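Local coordinates for encapsidation protein (Bacillus phage phi29, PDB 5HD9), which serves as the ATPase of the viral DNA packaging motor, probably coupling nucleotide hydrolysis to the movement of phage DNA into the capsid, at residues Q45-L56 against L88-V97; Y126-L135 against V160-N168. All coordinates share one frame; numbering follows the deposited sequence.

Contact 1 of 2, residues Q45-L56 against L88-V97; sequences QFIYVRRYKPEL and LAGWAIPLSV
Trp91, Gln45 and Ile93 bury the most surface where strands 45-50 and 88-94 run side by side, a parallel pair in the central sheet of this ASCE-type ATPase domain. The pair is in register from Phe46 opposite Gly90 to Arg50 opposite Pro94, and the ladder includes Tyr48 N to Trp91 O at 2.8 Å and Ile93 N to Tyr48 O at 2.9 Å. With CG anti to its carbonyl carbon (chi1 -59°), Trp91 brings the six-membered half of its indole back toward the neighbouring strand; CH2 lies 3.6 Å from Gln45 OE1, which meets the ring edge in plane, and the amide is turned 71° from the indole. The same amide is gripped at both ends, OE1 accepting from Asn108 N while NE2 donates to a backbone carbonyl. On the sheet face that carries Trp91, Ile93 CD1 meets Ile47 CG2 at 3.8 Å. On the face that carries Phe46 and Tyr48, Gly90 CA sits over the face of the Phe46 ring, a CH-pi contact at a classic beta bulge formed by Ala89 and Gly90 opposite Phe82. The Gln45 NE2 to Leu88 O bond measures 2.9 Å, with the donor 50° above the carbonyl plane.

Contact 2 of 2, residues Y126-L135 against V160-N168; sequences YIPNEVSALL and VNPYFLFFN
Tyr126 receives Pro162 squarely over one face of its ring, with Pro162 CG 3.4 Å from the ring centroid in a close CH-pi contact; its hydroxyl oxygen is hydrogen-bonded to the backbone N of Arg119. The chain then makes a type II turn from Ile127 to Glu130, which opens helix 130-141. The extended Glu130 side chain uses its two oxygens separately: OE2 accepts from Ile127 N, bracing the turn, while OE1 accepts from Tyr163 OH at 2.7 Å through its anti lone pair. Val131 is the knob of the interface, set among Pro162, Tyr163, Phe166 and Phe167. Its CG1, anti to the backbone N (chi1 180°), rests on the Phe166 face with CG1 3.6 Å from Phe166 CG, whereas CG2 covers a face of Tyr163. One turn on, Leu134 CD2 comes within 3.6 Å of Tyr163 CE2. Leu135 closes the row by splitting its methyls, CD1 toward Phe166 CE1 at 3.9 Å and CD2 at the Phe167 ring edge. The axes of segments 130-135 and 162-167 cross at 83°, nearly perpendicular. Behind them lies the central sheet: Phe114 of strand 109-115 touches Glu130, Leu134 and Tyr163, while Phe18 of strand 16-19 touches Tyr163 and Leu16 touches Phe167.

How the contacts relate
Contact 1 is mostly buried and lies within the central sheet, whereas contact 2, partly buried and farther from the chain centre, packs two helices that lie against that sheet. Backbone hydrogen bonds dominate the first; aromatic faces and aliphatic branches dominate the second, with one carboxylate-hydroxyl bond between its segments. Their centres are about 17 Å apart, yet they meet where residues 45-56 and 88-97 leave their strands. Arg51 NH2 forms a salt bridge to Glu130 OE1 at 2.7 Å, giving that oxygen a charged partner besides a tyrosine hydroxyl, which would be expected to hold Glu130 in the ionised, carboxylate form. Leu95 packs on Glu130 CG, and helix 130-141 also covers Ile47 and Val49 through Val141 and Leu137.

Contact 1 of 2, residues Q45-L56 against L88-V97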
loop_
_atom_site.group_PDB
_atom_site.type_symbol
_atom_site.label_atom_id
_atom_site.label_comp_id
_atom_site.label_asym_id
_atom_site.label_seq_id
_atom_site.Cartn_x
_atom_site.Cartn_y
_atom_site.Cartn_z
ATOM N N GLN A 45 10.575 -1.755 7.977
ATOM C CA GLN A 45 10.172 -0.427 7.534
ATOM C C GLN A 45 9.142 -0.526 6.417
ATOM O O GLN A 45 8.898 -1.609 5.878
ATOM C CB GLN A 45 11.395 0.367 7.083
ATOM C CG GLN A 45 12.352 0.672 8.225
ATOM C CD GLN A 45 13.696 1.171 7.748
ATOM O OE1 GLN A 45 14.319 0.577 6.868
ATOM N NE2 GLN A 45 14.155 2.273 8.330
ATOM N N PHE A 46 8.526 0.600 6.077
ATOM C CA PHE A 46 7.458 0.593 5.087
ATOM C C PHE A 46 7.476 1.840 4.220
ATOM O O PHE A 46 8.000 2.882 4.619
ATOM C CB PHE A 46 6.099 0.458 5.776
ATOM C CG PHE A 46 5.706 1.663 6.593
ATOM C CD1 PHE A 46 6.133 1.800 7.902
ATOM C CD2 PHE A 46 4.901 2.652 6.051
ATOM C CE1 PHE A 46 5.772 2.906 8.655
ATOM C CE2 PHE A 46 4.537 3.761 6.797
ATOM C CZ PHE A 46 4.972 3.886 8.099
ATOM N N ILE A 47 6.904 1.714 3.026
ATOM C CA ILE A 47 6.774 2.837 2.111
ATOM C C ILE A 47 5.311 3.047 1.747
ATOM O O ILE A 47 4.616 2.118 1.340
ATOM C CB ILE A 47 7.607 2.633 0.827
ATOM C CG1 ILE A 47 9.088 2.492 1.190
ATOM C CG2 ILE A 47 7.396 3.805 -0.136
ATOM C CD1 ILE A 47 10.011 2.312 0.014
ATOM N N TYR A 48 4.860 4.284 1.917
ATOM C CA TYR A 48 3.522 4.701 1.528
ATOM C C TYR A 48 3.628 5.419 0.187
ATOM O O TYR A 48 4.253 6.476 0.085
ATOM C CB TYR A 48 2.910 5.601 2.605
ATOM C CG TYR A 48 1.501 6.080 2.334
ATOM C CD1 TYR A 48 0.445 5.185 2.249
ATOM C CD2 TYR A 48 1.223 7.434 2.199
ATOM C CE1 TYR A 48 -0.846 5.625 2.013
ATOM C CE2 TYR A 48 -0.060 7.882 1.966
ATOM C CZ TYR A 48 -1.091 6.976 1.876
ATOM O OH TYR A 48 -2.370 7.425 1.643
ATOM N N VAL A 49 3.038 4.825 -0.842
ATOM C CA VAL A 49 3.121 5.365 -2.191
ATOM C C VAL A 49 1.791 5.972 -2.612
ATOM O O VAL A 49 0.725 5.391 -2.398
ATOM C CB VAL A 49 3.528 4.279 -3.209
ATOM C CG1 VAL A 49 3.610 4.852 -4.622
ATOM C CG2 VAL A 49 4.858 3.656 -2.812
ATOM N N ARG A 50 1.874 7.164 -3.191
ATOM C CA ARG A 50 0.765 7.768 -3.910
ATOM C C ARG A 50 1.299 8.158 -5.281
ATOM O O ARG A 50 2.501 8.351 -5.442
ATOM C CB ARG A 50 0.205 8.976 -3.156
ATOM C CG ARG A 50 -0.329 8.643 -1.762
ATOM C CD ARG A 50 -1.549 7.734 -1.826
ATOM N NE ARG A 50 -2.676 8.395 -2.482
ATOM C CZ ARG A 50 -3.634 9.068 -1.849
ATOM N NH1 ARG A 50 -3.632 9.176 -0.524
ATOM N NH2 ARG A 50 -4.605 9.638 -2.547
ATOM N N ARG A 51 0.420 8.255 -6.271
ATOM C CA ARG A 51 0.857 8.484 -7.643
ATOM C C ARG A 51 1.488 9.859 -7.823
ATOM O O ARG A 51 2.596 9.978 -8.355
ATOM C CB ARG A 51 -0.318 8.324 -8.607
ATOM C CG ARG A 51 0.026 8.631 -10.054
ATOM C CD ARG A 51 -1.091 8.206 -10.990
ATOM N NE ARG A 51 -1.202 6.751 -11.048
ATOM C CZ ARG A 51 -2.071 6.020 -10.353
ATOM N NH1 ARG A 51 -2.951 6.590 -9.538
ATOM N NH2 ARG A 51 -2.062 4.701 -10.482
ATOM N N TYR A 52 0.780 10.892 -7.374
ATOM C CA TYR A 52 1.214 12.269 -7.581
ATOM C C TYR A 52 1.421 13.014 -6.263
ATOM O O TYR A 52 0.832 12.672 -5.239
ATOM C CB TYR A 52 0.197 13.010 -8.451
ATOM C CG TYR A 52 0.085 12.461 -9.856
ATOM C CD1 TYR A 52 1.202 12.371 -10.677
ATOM C CD2 TYR A 52 -1.138 12.049 -10.368
ATOM C CE1 TYR A 52 1.107 11.874 -11.962
ATOM C CE2 TYR A 52 -1.242 11.549 -11.652
ATOM C CZ TYR A 52 -0.117 11.464 -12.446
ATOM O OH TYR A 52 -0.215 10.968 -13.726
ATOM N N LYS A 53 2.261 14.042 -6.315
ATOM C CA LYS A 53 2.624 14.828 -5.138
ATOM C C LYS A 53 1.447 15.438 -4.363
ATOM O O LYS A 53 1.457 15.427 -3.132
ATOM C CB LYS A 53 3.580 15.952 -5.550
ATOM C CG LYS A 53 4.934 15.452 -6.010
ATOM C CD LYS A 53 5.883 16.602 -6.287
ATOM C CE LYS A 53 7.318 16.210 -5.982
ATOM N NZ LYS A 53 8.296 17.285 -6.322
ATOM N N PRO A 54 0.444 15.998 -5.064
ATOM C CA PRO A 54 -0.655 16.605 -4.303
ATOM C C PRO A 54 -1.408 15.619 -3.418
ATOM O O PRO A 54 -2.042 16.028 -2.444
ATOM C CB PRO A 54 -1.574 17.158 -5.400
ATOM C CG PRO A 54 -1.222 16.372 -6.611
ATOM C CD PRO A 54 0.249 16.182 -6.511
ATOM N N GLU A 55 -1.333 14.336 -3.751
ATOM C CA GLU A 55 -1.995 13.304 -2.964
ATOM C C GLU A 55 -1.314 13.133 -1.607
ATOM O O GLU A 55 -1.857 12.488 -0.707
ATOM C CB GLU A 55 -2.006 11.983 -3.732
ATOM C CG GLU A 55 -2.618 12.100 -5.118
ATOM C CD GLU A 55 -2.801 10.758 -5.792
ATOM O OE1 GLU A 55 -3.615 9.948 -5.300
ATOM O OE2 GLU A 55 -2.131 10.514 -6.816
ATOM N N LEU A 56 -0.128 13.722 -1.471
ATOM C CA LEU A 56 0.629 13.689 -0.224
ATOM C C LEU A 56 0.718 15.078 0.413
ATOM O O LEU A 56 1.551 15.316 1.284
ATOM C CB LEU A 56 2.036 13.138 -0.476
ATOM C CG LEU A 56 2.105 11.645 -0.811
ATOM C CD1 LEU A 56 3.442 11.298 -1.442
ATOM C CD2 LEU A 56 1.865 10.810 0.433
ATOM N N LEU A 88 13.730 6.219 12.167
ATOM C CA LEU A 88 13.171 6.219 10.819
ATOM C C LEU A 88 12.474 4.889 10.555
ATOM O O LEU A 88 13.111 3.838 10.577
ATOM C CB LEU A 88 14.263 6.465 9.778
ATOM C CG LEU A 88 13.806 6.558 8.318
ATOM C CD1 LEU A 88 12.729 7.622 8.140
ATOM C CD2 LEU A 88 14.991 6.847 7.414
ATOM N N ALA A 89 11.165 4.945 10.311
ATOM C CA ALA A 89 10.353 3.741 10.164
ATOM C C ALA A 89 9.760 3.617 8.764
ATOM O O ALA A 89 9.484 2.512 8.298
ATOM C CB ALA A 89 9.243 3.731 11.207
ATOM N N GLY A 90 9.560 4.742 8.088
ATOM C CA GLY A 90 8.975 4.698 6.762
ATOM C C GLY A 90 9.131 5.958 5.938
ATOM O O GLY A 90 9.637 6.975 6.418
ATOM N N TRP A 91 8.681 5.870 4.688
ATOM C CA TRP A 91 8.761 6.961 3.727
ATOM C C TRP A 91 7.445 7.120 2.980
ATOM O O TRP A 91 6.772 6.133 2.682
ATOM C CB TRP A 91 9.873 6.714 2.702
ATOM C CG TRP A 91 11.246 6.568 3.272
ATOM C CD1 TRP A 91 12.215 7.528 3.336
ATOM C CD2 TRP A 91 11.814 5.389 3.847
ATOM N NE1 TRP A 91 13.351 7.020 3.916
ATOM C CE2 TRP A 91 13.129 5.703 4.241
ATOM C CE3 TRP A 91 11.337 4.091 4.068
ATOM C CZ2 TRP A 91 13.971 4.777 4.844
ATOM C CZ3 TRP A 91 12.175 3.171 4.667
ATOM C CH2 TRP A 91 13.477 3.518 5.048
ATOM N N ALA A 92 7.094 8.364 2.674
ATOM C CA ALA A 92 6.016 8.655 1.736
ATOM C C ALA A 92 6.643 9.048 0.403
ATOM O O ALA A 92 7.445 9.980 0.348
ATOM C CB ALA A 92 5.119 9.764 2.261
ATOM N N ILE A 93 6.287 8.335 -0.662
ATOM C CA ILE A 93 6.908 8.547 -1.968
ATOM C C ILE A 93 5.870 8.818 -3.052
ATOM O O ILE A 93 4.966 8.009 -3.256
ATOM C CB ILE A 93 7.767 7.326 -2.374
ATOM C CG1 ILE A 93 8.983 7.237 -1.449
ATOM C CG2 ILE A 93 8.199 7.425 -3.842
ATOM C CD1 ILE A 93 9.961 6.131 -1.777
ATOM N N PRO A 94 6.000 9.956 -3.759
ATOM C CA PRO A 94 5.178 10.128 -4.956
ATOM C C PRO A 94 5.781 9.323 -6.098
ATOM O O PRO A 94 6.941 9.549 -6.437
ATOM C CB PRO A 94 5.247 11.638 -5.236
ATOM C CG PRO A 94 6.079 12.240 -4.109
ATOM C CD PRO A 94 6.880 11.118 -3.545
ATOM N N LEU A 95 5.022 8.393 -6.667
ATOM C CA LEU A 95 5.551 7.519 -7.708
ATOM C C LEU A 95 6.057 8.326 -8.903
ATOM O O LEU A 95 6.958 7.892 -9.619
ATOM C CB LEU A 95 4.482 6.517 -8.155
ATOM C CG LEU A 95 4.932 5.365 -9.062
ATOM C CD1 LEU A 95 6.083 4.575 -8.454
ATOM C CD2 LEU A 95 3.756 4.445 -9.342
ATOM N N SER A 96 5.487 9.511 -9.099
ATOM C CA SER A 96 5.874 10.382 -10.206
ATOM C C SER A 96 7.341 10.819 -10.140
ATOM O O SER A 96 7.946 11.111 -11.171
ATOM C CB SER A 96 4.975 11.621 -10.239
ATOM O OG SER A 96 5.072 12.361 -9.033
ATOM N N VAL A 97 7.905 10.869 -8.933
ATOM C CA VAL A 97 9.289 11.316 -8.750
ATOM C C VAL A 97 10.164 10.253 -8.089
ATOM O O VAL A 97 11.118 10.579 -7.381
ATOM C CB VAL A 97 9.357 12.606 -7.900
ATOM C CG1 VAL A 97 8.647 13.751 -8.615
ATOM C CG2 VAL A 97 8.784 12.360 -6.496
HETATM O O HOH W 1 3.404 14.989 -9.278
#

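Contact 2 of 2, residues Y126-L135 against V160-N168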
loop_
_atom_site.group_PDB
_atom_site.type_symbol
_atom_site.label_atom_id
_atom_site.label_comp_id
_atom_site.label_asym_id
_atom_site.label_seq_id
_atom_site.Cartn_x
_atom_site.Cartn_y
_atom_site.Cartn_z
ATOM N N TYR A 126 -2.475 7.977 -15.966
ATOM C CA TYR A 126 -1.427 7.215 -15.307
ATOM C C TYR A 126 -0.078 7.749 -15.760
ATOM O O TYR A 126 0.023 8.406 -16.797
ATOM C CB TYR A 126 -1.537 5.722 -15.629
ATOM C CG TYR A 126 -2.750 5.041 -15.038
ATOM C CD1 TYR A 126 -2.720 4.532 -13.747
ATOM C CD2 TYR A 126 -3.917 4.896 -15.774
ATOM C CE1 TYR A 126 -3.822 3.903 -13.202
ATOM C CE2 TYR A 126 -5.025 4.271 -15.239
ATOM C CZ TYR A 126 -4.971 3.774 -13.952
ATOM O OH TYR A 126 -6.070 3.149 -13.406
ATOM N N ILE A 127 0.956 7.466 -14.982
ATOM C CA ILE A 127 2.314 7.825 -15.363
ATOM C C ILE A 127 2.741 6.928 -16.529
ATOM O O ILE A 127 2.370 5.758 -16.574
ATOM C CB ILE A 127 3.280 7.683 -14.162
ATOM C CG1 ILE A 127 2.911 8.697 -13.075
ATOM C CG2 ILE A 127 4.725 7.892 -14.586
ATOM C CD1 ILE A 127 3.385 8.320 -11.689
ATOM N N PRO A 128 3.485 7.480 -17.503
ATOM C CA PRO A 128 3.976 6.603 -18.575
ATOM C C PRO A 128 4.876 5.487 -18.046
ATOM O O PRO A 128 5.801 5.761 -17.282
ATOM C CB PRO A 128 4.760 7.552 -19.495
ATOM C CG PRO A 128 4.812 8.881 -18.795
ATOM C CD PRO A 128 3.698 8.905 -17.805
ATOM N N ASN A 129 4.601 4.250 -18.452
ATOM C CA ASN A 129 5.326 3.088 -17.946
ATOM C C ASN A 129 5.321 3.075 -16.423
ATOM O O ASN A 129 6.338 2.798 -15.785
ATOM C CB ASN A 129 6.762 3.079 -18.472
ATOM C CG ASN A 129 6.827 3.065 -19.986
ATOM O OD1 ASN A 129 6.519 4.060 -20.641
ATOM N ND2 ASN A 129 7.235 1.934 -20.551
ATOM N N GLU A 130 4.164 3.388 -15.851
ATOM C CA GLU A 130 4.007 3.453 -14.404
ATOM C C GLU A 130 4.247 2.103 -13.742
ATOM O O GLU A 130 4.833 2.034 -12.665
ATOM C CB GLU A 130 2.609 3.956 -14.047
ATOM C CG GLU A 130 2.356 4.077 -12.561
ATOM C CD GLU A 130 0.946 4.529 -12.256
ATOM O OE1 GLU A 130 0.278 3.883 -11.420
ATOM O OE2 GLU A 130 0.504 5.535 -12.853
ATOM N N VAL A 131 3.793 1.030 -14.380
ATOM C CA VAL A 131 3.912 -0.295 -13.780
ATOM C C VAL A 131 5.385 -0.658 -13.627
ATOM O O VAL A 131 5.788 -1.221 -12.610
ATOM C CB VAL A 131 3.187 -1.369 -14.613
ATOM C CG1 VAL A 131 3.324 -2.740 -13.964
ATOM C CG2 VAL A 131 1.718 -1.008 -14.772
ATOM N N SER A 132 6.186 -0.316 -14.631
ATOM C CA SER A 132 7.629 -0.515 -14.557
ATOM C C SER A 132 8.236 0.311 -13.423
ATOM O O SER A 132 9.169 -0.135 -12.751
ATOM C CB SER A 132 8.292 -0.147 -15.888
ATOM O OG SER A 132 7.870 -1.022 -16.918
ATOM N N ALA A 133 7.702 1.510 -13.204
ATOM C CA ALA A 133 8.196 2.375 -12.135
ATOM C C ALA A 133 7.953 1.756 -10.758
ATOM O O ALA A 133 8.854 1.740 -9.915
ATOM C CB ALA A 133 7.545 3.754 -12.216
ATOM N N LEU A 134 6.742 1.253 -10.520
ATOM C CA LEU A 134 6.438 0.599 -9.251
ATOM C C LEU A 134 7.298 -0.640 -9.106
ATOM O O LEU A 134 7.836 -0.920 -8.038
ATOM C CB LEU A 134 4.960 0.210 -9.151
ATOM C CG LEU A 134 4.568 -0.427 -7.810
ATOM C CD1 LEU A 134 4.702 0.581 -6.683
ATOM C CD2 LEU A 134 3.160 -0.995 -7.850
ATOM N N LEU A 135 7.417 -1.382 -10.198
ATOM C CA LEU A 135 8.242 -2.571 -10.220
ATOM C C LEU A 135 9.687 -2.231 -9.849
ATOM O O LEU A 135 10.300 -2.922 -9.039
ATOM C CB LEU A 135 8.166 -3.228 -11.595
ATOM C CG LEU A 135 6.953 -4.127 -11.855
ATOM C CD1 LEU A 135 6.969 -4.648 -13.286
ATOM C CD2 LEU A 135 6.880 -5.296 -10.874
ATOM N N VAL A 160 -10.013 -3.465 -15.496
ATOM C CA VAL A 160 -9.131 -3.264 -16.637
ATOM C C VAL A 160 -8.334 -1.982 -16.412
ATOM O O VAL A 160 -8.656 -0.916 -16.935
ATOM C CB VAL A 160 -9.950 -3.242 -17.958
ATOM C CG1 VAL A 160 -9.179 -2.636 -19.133
ATOM C CG2 VAL A 160 -10.386 -4.660 -18.299
ATOM N N ASN A 161 -7.302 -2.113 -15.584
ATOM C CA ASN A 161 -6.375 -1.032 -15.285
ATOM C C ASN A 161 -4.965 -1.468 -15.683
ATOM O O ASN A 161 -4.736 -2.648 -15.937
ATOM C CB ASN A 161 -6.443 -0.666 -13.801
ATOM C CG ASN A 161 -5.896 -1.758 -12.902
ATOM O OD1 ASN A 161 -4.685 -1.900 -12.744
ATOM N ND2 ASN A 161 -6.791 -2.532 -12.302
ATOM N N PRO A 162 -4.015 -0.522 -15.742
ATOM C CA PRO A 162 -2.679 -0.846 -16.258
ATOM C C PRO A 162 -2.006 -2.020 -15.550
ATOM O O PRO A 162 -1.315 -2.801 -16.204
ATOM C CB PRO A 162 -1.892 0.447 -16.022
ATOM C CG PRO A 162 -2.925 1.518 -15.999
ATOM C CD PRO A 162 -4.125 0.898 -15.362
ATOM N N TYR A 163 -2.213 -2.150 -14.243
ATOM C CA TYR A 163 -1.574 -3.215 -13.481
ATOM C C TYR A 163 -2.174 -4.573 -13.826
ATOM O O TYR A 163 -1.444 -5.531 -14.076
ATOM C CB TYR A 163 -1.681 -2.932 -11.978
ATOM C CG TYR A 163 -0.867 -1.725 -11.576
ATOM C CD1 TYR A 163 -1.398 -0.446 -11.654
ATOM C CD2 TYR A 163 0.449 -1.862 -11.156
ATOM C CE1 TYR A 163 -0.648 0.661 -11.309
ATOM C CE2 TYR A 163 1.206 -0.763 -10.807
ATOM C CZ TYR A 163 0.652 0.496 -10.885
ATOM O OH TYR A 163 1.403 1.595 -10.544
ATOM N N PHE A 164 -3.499 -4.660 -13.859
ATOM C CA PHE A 164 -4.152 -5.918 -14.200
ATOM C C PHE A 164 -3.798 -6.322 -15.632
ATOM O O PHE A 164 -3.535 -7.494 -15.914
ATOM C CB PHE A 164 -5.672 -5.812 -14.042
ATOM C CG PHE A 164 -6.139 -5.694 -12.613
ATOM C CD1 PHE A 164 -5.247 -5.452 -11.581
ATOM C CD2 PHE A 164 -7.484 -5.836 -12.306
ATOM C CE1 PHE A 164 -5.689 -5.344 -10.274
ATOM C CE2 PHE A 164 -7.929 -5.731 -11.002
ATOM C CZ PHE A 164 -7.030 -5.485 -9.985
ATOM N N LEU A 165 -3.792 -5.345 -16.533
ATOM C CA LEU A 165 -3.446 -5.598 -17.925
ATOM C C LEU A 165 -2.000 -6.066 -18.052
ATOM O O LEU A 165 -1.709 -7.039 -18.746
ATOM C CB LEU A 165 -3.659 -4.341 -18.767
ATOM C CG LEU A 165 -5.097 -3.845 -18.914
ATOM C CD1 LEU A 165 -5.116 -2.526 -19.670
ATOM C CD2 LEU A 165 -5.963 -4.878 -19.614
ATOM N N PHE A 166 -1.099 -5.367 -17.369
ATOM C CA PHE A 166 0.332 -5.637 -17.482
ATOM C C PHE A 166 0.654 -7.053 -17.012
ATOM O O PHE A 166 1.393 -7.782 -17.673
ATOM C CB PHE A 166 1.129 -4.604 -16.675
ATOM C CG PHE A 166 2.616 -4.677 -16.884
ATOM C CD1 PHE A 166 3.384 -5.592 -16.185
ATOM C CD2 PHE A 166 3.245 -3.821 -17.771
ATOM C CE1 PHE A 166 4.752 -5.654 -16.375
ATOM C CE2 PHE A 166 4.611 -3.881 -17.964
ATOM C CZ PHE A 166 5.366 -4.797 -17.264
ATOM N N PHE A 167 0.075 -7.443 -15.879
ATOM C CA PHE A 167 0.361 -8.742 -15.272
ATOM C C PHE A 167 -0.570 -9.853 -15.758
ATOM O O PHE A 167 -0.440 -11.003 -15.340
ATOM C CB PHE A 167 0.281 -8.627 -13.749
ATOM C CG PHE A 167 1.310 -7.701 -13.162
ATOM C CD1 PHE A 167 2.656 -8.010 -13.231
ATOM C CD2 PHE A 167 0.931 -6.523 -12.540
ATOM C CE1 PHE A 167 3.606 -7.161 -12.693
ATOM C CE2 PHE A 167 1.875 -5.670 -12.001
ATOM C CZ PHE A 167 3.215 -5.990 -12.076
ATOM N N ASN A 168 -1.500 -9.507 -16.642
ATOM C CA ASN A 168 -2.432 -10.478 -17.211
ATOM C C ASN A 168 -3.346 -11.059 -16.139
ATOM O O ASN A 168 -3.525 -12.275 -16.043
ATOM C CB ASN A 168 -1.678 -11.599 -17.933
ATOM C CG ASN A 168 -2.585 -12.440 -18.814
ATOM O OD1 ASN A 168 -3.752 -12.107 -19.024
ATOM N ND2 ASN A 168 -2.047 -13.536 -19.339
#